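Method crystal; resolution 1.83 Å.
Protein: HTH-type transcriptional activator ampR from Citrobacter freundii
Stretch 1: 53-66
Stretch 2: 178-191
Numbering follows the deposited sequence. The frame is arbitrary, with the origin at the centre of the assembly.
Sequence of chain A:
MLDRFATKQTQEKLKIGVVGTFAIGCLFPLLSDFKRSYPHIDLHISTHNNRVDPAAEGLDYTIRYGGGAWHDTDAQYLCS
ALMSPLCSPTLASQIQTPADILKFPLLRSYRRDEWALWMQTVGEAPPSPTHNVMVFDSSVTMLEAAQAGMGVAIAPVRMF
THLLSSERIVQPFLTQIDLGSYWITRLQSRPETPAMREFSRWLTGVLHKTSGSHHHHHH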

# COMPACT_ATOMS: atom_id res chain seq x y z
N ASP A 53 8.91 8.76 -10.14
CA ASP A 53 9.61 9.61 -11.07
C ASP A 53 8.57 10.49 -11.75
O ASP A 53 7.90 10.05 -12.68
N PRO A 54 8.41 11.72 -11.26
CA PRO A 54 7.36 12.61 -11.77
C PRO A 54 7.45 12.82 -13.27
O PRO A 54 6.42 12.80 -13.96
N ALA A 55 8.66 13.01 -13.79
CA ALA A 55 8.81 13.25 -15.22
C ALA A 55 8.29 12.06 -16.01
O ALA A 55 7.52 12.21 -16.95
N ALA A 56 8.70 10.86 -15.59
CA ALA A 56 8.29 9.63 -16.25
C ALA A 56 6.77 9.45 -16.22
O ALA A 56 6.18 8.97 -17.19
N GLU A 57 6.14 9.84 -15.12
CA GLU A 57 4.69 9.68 -15.00
C GLU A 57 3.92 10.89 -15.49
O GLU A 57 2.69 10.88 -15.49
N GLY A 58 4.63 11.92 -15.94
CA GLY A 58 3.98 13.12 -16.42
C GLY A 58 3.13 13.80 -15.36
O GLY A 58 2.06 14.34 -15.65
N LEU A 59 3.63 13.81 -14.13
CA LEU A 59 2.92 14.45 -13.03
C LEU A 59 3.10 15.97 -13.02
O LEU A 59 4.16 16.47 -13.41
N ASP A 60 2.09 16.69 -12.56
CA ASP A 60 2.25 18.11 -12.25
C ASP A 60 2.89 18.27 -10.88
O ASP A 60 3.91 18.95 -10.73
N TYR A 61 2.28 17.63 -9.88
CA TYR A 61 2.76 17.66 -8.51
C TYR A 61 2.97 16.23 -7.99
O TYR A 61 2.30 15.30 -8.42
N THR A 62 3.88 16.10 -7.03
CA THR A 62 4.08 14.86 -6.29
C THR A 62 3.89 15.15 -4.81
O THR A 62 4.50 16.07 -4.27
N ILE A 63 3.04 14.38 -4.14
CA ILE A 63 2.96 14.51 -2.69
C ILE A 63 3.74 13.34 -2.13
O ILE A 63 3.52 12.21 -2.53
N ARG A 64 4.68 13.63 -1.23
CA ARG A 64 5.65 12.64 -0.80
C ARG A 64 6.10 12.86 0.64
O ARG A 64 5.89 13.93 1.22
N TYR A 65 6.73 11.83 1.20
CA TYR A 65 7.30 11.89 2.54
C TYR A 65 8.79 12.12 2.41
O TYR A 65 9.46 11.44 1.63
N GLY A 66 9.32 13.07 3.18
CA GLY A 66 10.75 13.31 3.15
C GLY A 66 11.18 14.55 3.90
O GLY A 66 10.46 15.06 4.76
N ASP A 178 10.59 12.48 14.63
CA ASP A 178 10.44 13.10 13.32
C ASP A 178 11.58 12.66 12.42
O ASP A 178 12.73 13.03 12.63
N LEU A 179 11.26 11.83 11.42
CA LEU A 179 12.24 11.40 10.44
C LEU A 179 11.84 11.89 9.05
O LEU A 179 12.33 11.39 8.04
N GLY A 180 10.93 12.86 9.01
CA GLY A 180 10.44 13.40 7.76
C GLY A 180 9.04 13.95 7.89
O GLY A 180 8.37 13.73 8.91
N SER A 181 8.59 14.69 6.88
CA SER A 181 7.25 15.28 6.87
C SER A 181 6.61 15.04 5.51
O SER A 181 7.21 14.44 4.64
N TYR A 182 5.39 15.54 5.32
CA TYR A 182 4.77 15.45 4.00
C TYR A 182 4.94 16.76 3.26
O TYR A 182 4.73 17.84 3.83
N TRP A 183 5.33 16.65 2.00
CA TRP A 183 5.60 17.81 1.15
C TRP A 183 4.88 17.67 -0.18
O TRP A 183 4.59 16.55 -0.62
N ILE A 184 4.62 18.80 -0.83
CA ILE A 184 4.19 18.76 -2.22
C ILE A 184 5.31 19.34 -3.09
O ILE A 184 5.87 20.39 -2.76
N THR A 185 5.67 18.67 -4.17
CA THR A 185 6.83 19.07 -4.94
C THR A 185 6.55 19.16 -6.44
O THR A 185 5.77 18.38 -6.99
N ARG A 186 7.19 20.15 -7.07
CA ARG A 186 7.12 20.34 -8.52
C ARG A 186 8.55 20.29 -9.04
O ARG A 186 9.43 20.94 -8.48
N LEU A 187 8.79 19.51 -10.08
CA LEU A 187 10.10 19.57 -10.73
C LEU A 187 10.31 21.02 -11.15
O LEU A 187 9.40 21.64 -11.68
N GLN A 188 11.50 21.55 -10.92
CA GLN A 188 11.76 22.94 -11.30
C GLN A 188 11.54 23.16 -12.79
O GLN A 188 11.21 24.27 -13.21
N SER A 189 11.67 22.11 -13.58
CA SER A 189 11.47 22.21 -15.02
C SER A 189 10.01 22.06 -15.45
O SER A 189 9.70 22.18 -16.64
N ARG A 190 9.12 21.79 -14.51
CA ARG A 190 7.70 21.64 -14.82
C ARG A 190 7.00 22.98 -14.63
O ARG A 190 7.09 23.59 -13.57
N PRO A 191 6.31 23.46 -15.67
CA PRO A 191 5.63 24.76 -15.60
C PRO A 191 4.52 24.76 -14.55
O PRO A 191 3.75 23.80 -14.49

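The most unusual feature of this contact is a glycine packed against a tyrosine ring. At Gly 180 the backbone angles alone call for glycine, and a CB there would point toward the other strand and clash with Tyr 65 CZ. The absent side chain leaves room for the Tyr 65 ring (chi1 t), whose OH lies 3.6 Å from Leu 179 CB and donates to a water, 2.7 Å from OH to the water O. That water also accepts from Leu 179 N and donates to Gly 180 O, so the phenol is tied to the loop through solvent.

The example illustrates how an antiparallel pair sorts its side chains by face. On one face, Tyr 65 directs its ring edge toward the face of Tyr 182 (chi1 m), with centroids 5.7 Å apart and planes at 68°. Beside them Ile 63 (m, t) meets Ile 184 (t, t), CG1 to CG1 at 3.9 Å, and Ile 184 CD1 sits over the Tyr 61 ring, 3.8 Å from its centroid, a CH-pi contact.

The other face is more polar. Trp 183 (chi1 m) reaches Gly 66, giving a weak hydrogen bond from NE1 to O at 3.0 Å; the same carbonyl oxygen also accepts from Ser 181 N. Arg 64 (chi1 p) extends along this face until its NH2 lies 3.1 Å from Thr 185 OG1. Thr 62 (m) and Thr 185 (p) pack CB to OG1 at 3.6 Å, and a water joins Thr 62 OG1 to Thr 185 O.

Beyond the strands, Leu 187 (m, t) points toward the helical segment, its CD1 3.9 Å from Ala 55 CB. Arg 190 (t, p, t) closes the contact with a salt bridge, NH2 to Asp 60 OD1 at 2.8 Å, while a third water links Asp 60 OD1 to Pro 191 O.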

# COMPACT_ATOMS: atom_id res chain seq x y z
CB ASP A 53 10.32 8.75 -12.12
CG ASP A 53 11.20 9.57 -13.05
OD1 ASP A 53 10.86 10.74 -13.33
OD2 ASP A 53 12.22 9.02 -13.52
CB PRO A 54 7.64 13.94 -11.05
CG PRO A 54 8.50 13.63 -9.92
CD PRO A 54 9.23 12.35 -10.21
CB ALA A 55 10.27 13.54 -15.57
CB ALA A 56 8.98 8.42 -15.60
CB GLU A 57 4.30 9.36 -13.55
CG GLU A 57 4.79 8.00 -13.09
CD GLU A 57 4.14 7.54 -11.79
OE1 GLU A 57 3.13 8.15 -11.36
OE2 GLU A 57 4.63 6.55 -11.20
CB LEU A 59 3.40 13.90 -11.70
CG LEU A 59 3.26 12.38 -11.50
CD1 LEU A 59 3.84 12.00 -10.14
CD2 LEU A 59 1.81 11.94 -11.62
CB ASP A 60 0.90 18.82 -12.32
CG ASP A 60 0.34 18.85 -13.73
OD1 ASP A 60 1.10 19.20 -14.65
OD2 ASP A 60 -0.84 18.51 -13.91
CB TYR A 61 1.72 18.29 -7.59
CG TYR A 61 1.75 19.80 -7.50
CD1 TYR A 61 2.94 20.50 -7.38
CD2 TYR A 61 0.56 20.52 -7.48
CE1 TYR A 61 2.95 21.89 -7.27
CE2 TYR A 61 0.56 21.90 -7.38
CZ TYR A 61 1.76 22.58 -7.27
OH TYR A 61 1.73 23.95 -7.16
CB THR A 62 5.51 14.34 -6.49
OG1 THR A 62 5.77 14.17 -7.89
CG2 THR A 62 5.71 13.01 -5.76
CB ILE A 63 1.53 14.54 -2.19
CG1 ILE A 63 0.86 15.85 -2.67
CG2 ILE A 63 1.52 14.44 -0.67
CD1 ILE A 63 -0.63 15.96 -2.32
CB ARG A 64 6.87 12.70 -1.72
CG ARG A 64 7.65 13.98 -1.59
CD ARG A 64 8.32 14.35 -2.91
NE ARG A 64 9.13 13.25 -3.43
CZ ARG A 64 9.74 13.27 -4.61
NH1 ARG A 64 10.45 12.22 -5.01
NH2 ARG A 64 9.64 14.34 -5.38
CB TYR A 65 7.06 10.55 3.24
CG TYR A 65 7.72 10.40 4.61
CD1 TYR A 65 9.00 9.88 4.72
CD2 TYR A 65 7.03 10.73 5.77
CE1 TYR A 65 9.60 9.71 5.96
CE2 TYR A 65 7.63 10.56 7.03
CZ TYR A 65 8.91 10.04 7.10
OH TYR A 65 9.52 9.87 8.32
CB ASP A 178 10.46 14.63 13.48
CG ASP A 178 10.33 15.38 12.16
OD1 ASP A 178 10.40 14.76 11.07
OD2 ASP A 178 10.17 16.61 12.21
CB LEU A 179 12.38 9.88 10.45
CG LEU A 179 12.84 9.30 11.79
CD1 LEU A 179 12.98 7.78 11.73
CD2 LEU A 179 14.15 9.95 12.22
CB SER A 181 7.32 16.79 7.13
OG SER A 181 7.94 17.06 8.36
CB TYR A 182 3.30 15.01 4.10
CG TYR A 182 3.18 13.56 4.55
CD1 TYR A 182 3.43 12.51 3.67
CD2 TYR A 182 2.85 13.26 5.86
CE1 TYR A 182 3.36 11.19 4.08
CE2 TYR A 182 2.77 11.93 6.29
CZ TYR A 182 3.02 10.90 5.39
OH TYR A 182 2.95 9.58 5.81
CB TRP A 183 7.10 17.89 0.84
CG TRP A 183 7.96 18.05 2.03
CD1 TRP A 183 8.36 17.09 2.91
CD2 TRP A 183 8.56 19.28 2.49
NE1 TRP A 183 9.16 17.63 3.89
CE2 TRP A 183 9.30 18.98 3.65
CE3 TRP A 183 8.53 20.60 2.03
CZ2 TRP A 183 10.01 19.95 4.35
CZ3 TRP A 183 9.24 21.57 2.73
CH2 TRP A 183 9.96 21.23 3.88
CB ILE A 184 2.84 19.50 -2.44
CG1 ILE A 184 2.33 19.29 -3.88
CG2 ILE A 184 2.95 20.98 -2.07
CD1 ILE A 184 0.84 19.63 -4.07
CB THR A 185 8.06 18.14 -4.68
OG1 THR A 185 7.85 16.84 -5.25
CG2 THR A 185 8.30 17.99 -3.19
CB ARG A 186 6.50 21.73 -8.81
CG ARG A 186 6.51 22.15 -10.26
CD ARG A 186 6.09 23.63 -10.43
NE ARG A 186 6.98 24.55 -9.71
CZ ARG A 186 8.05 25.13 -10.26
NH1 ARG A 186 8.36 24.88 -11.52
NH2 ARG A 186 8.80 25.95 -9.54
CB LEU A 187 10.14 18.68 -11.96
CG LEU A 187 10.24 17.18 -11.69
CD1 LEU A 187 10.36 16.42 -13.00
CD2 LEU A 187 11.44 16.89 -10.79
CB GLN A 188 13.15 23.39 -10.85
CG GLN A 188 13.27 23.51 -9.34
CD GLN A 188 14.46 24.32 -8.88
OE1 GLN A 188 15.55 24.24 -9.47
NE2 GLN A 188 14.27 25.10 -7.82
CB SER A 189 12.34 21.19 -15.75
OG SER A 189 12.01 19.88 -15.33
CB ARG A 190 7.06 20.60 -13.89
CG ARG A 190 5.59 20.28 -14.21
CD ARG A 190 5.46 19.22 -15.28
NE ARG A 190 4.07 18.94 -15.64
CZ ARG A 190 3.69 17.92 -16.41
NH1 ARG A 190 4.59 17.08 -16.89
NH2 ARG A 190 2.40 17.74 -16.69
CB PRO A 191 5.01 24.92 -16.99
CG PRO A 191 5.79 24.00 -17.87
CD PRO A 191 6.18 22.84 -17.00
O HOH W 1 6.55 18.10 -11.30
O HOH W 2 2.64 21.63 -15.62
O HOH W 3 6.64 16.62 -9.05
O HOH W 4 8.55 11.35 10.40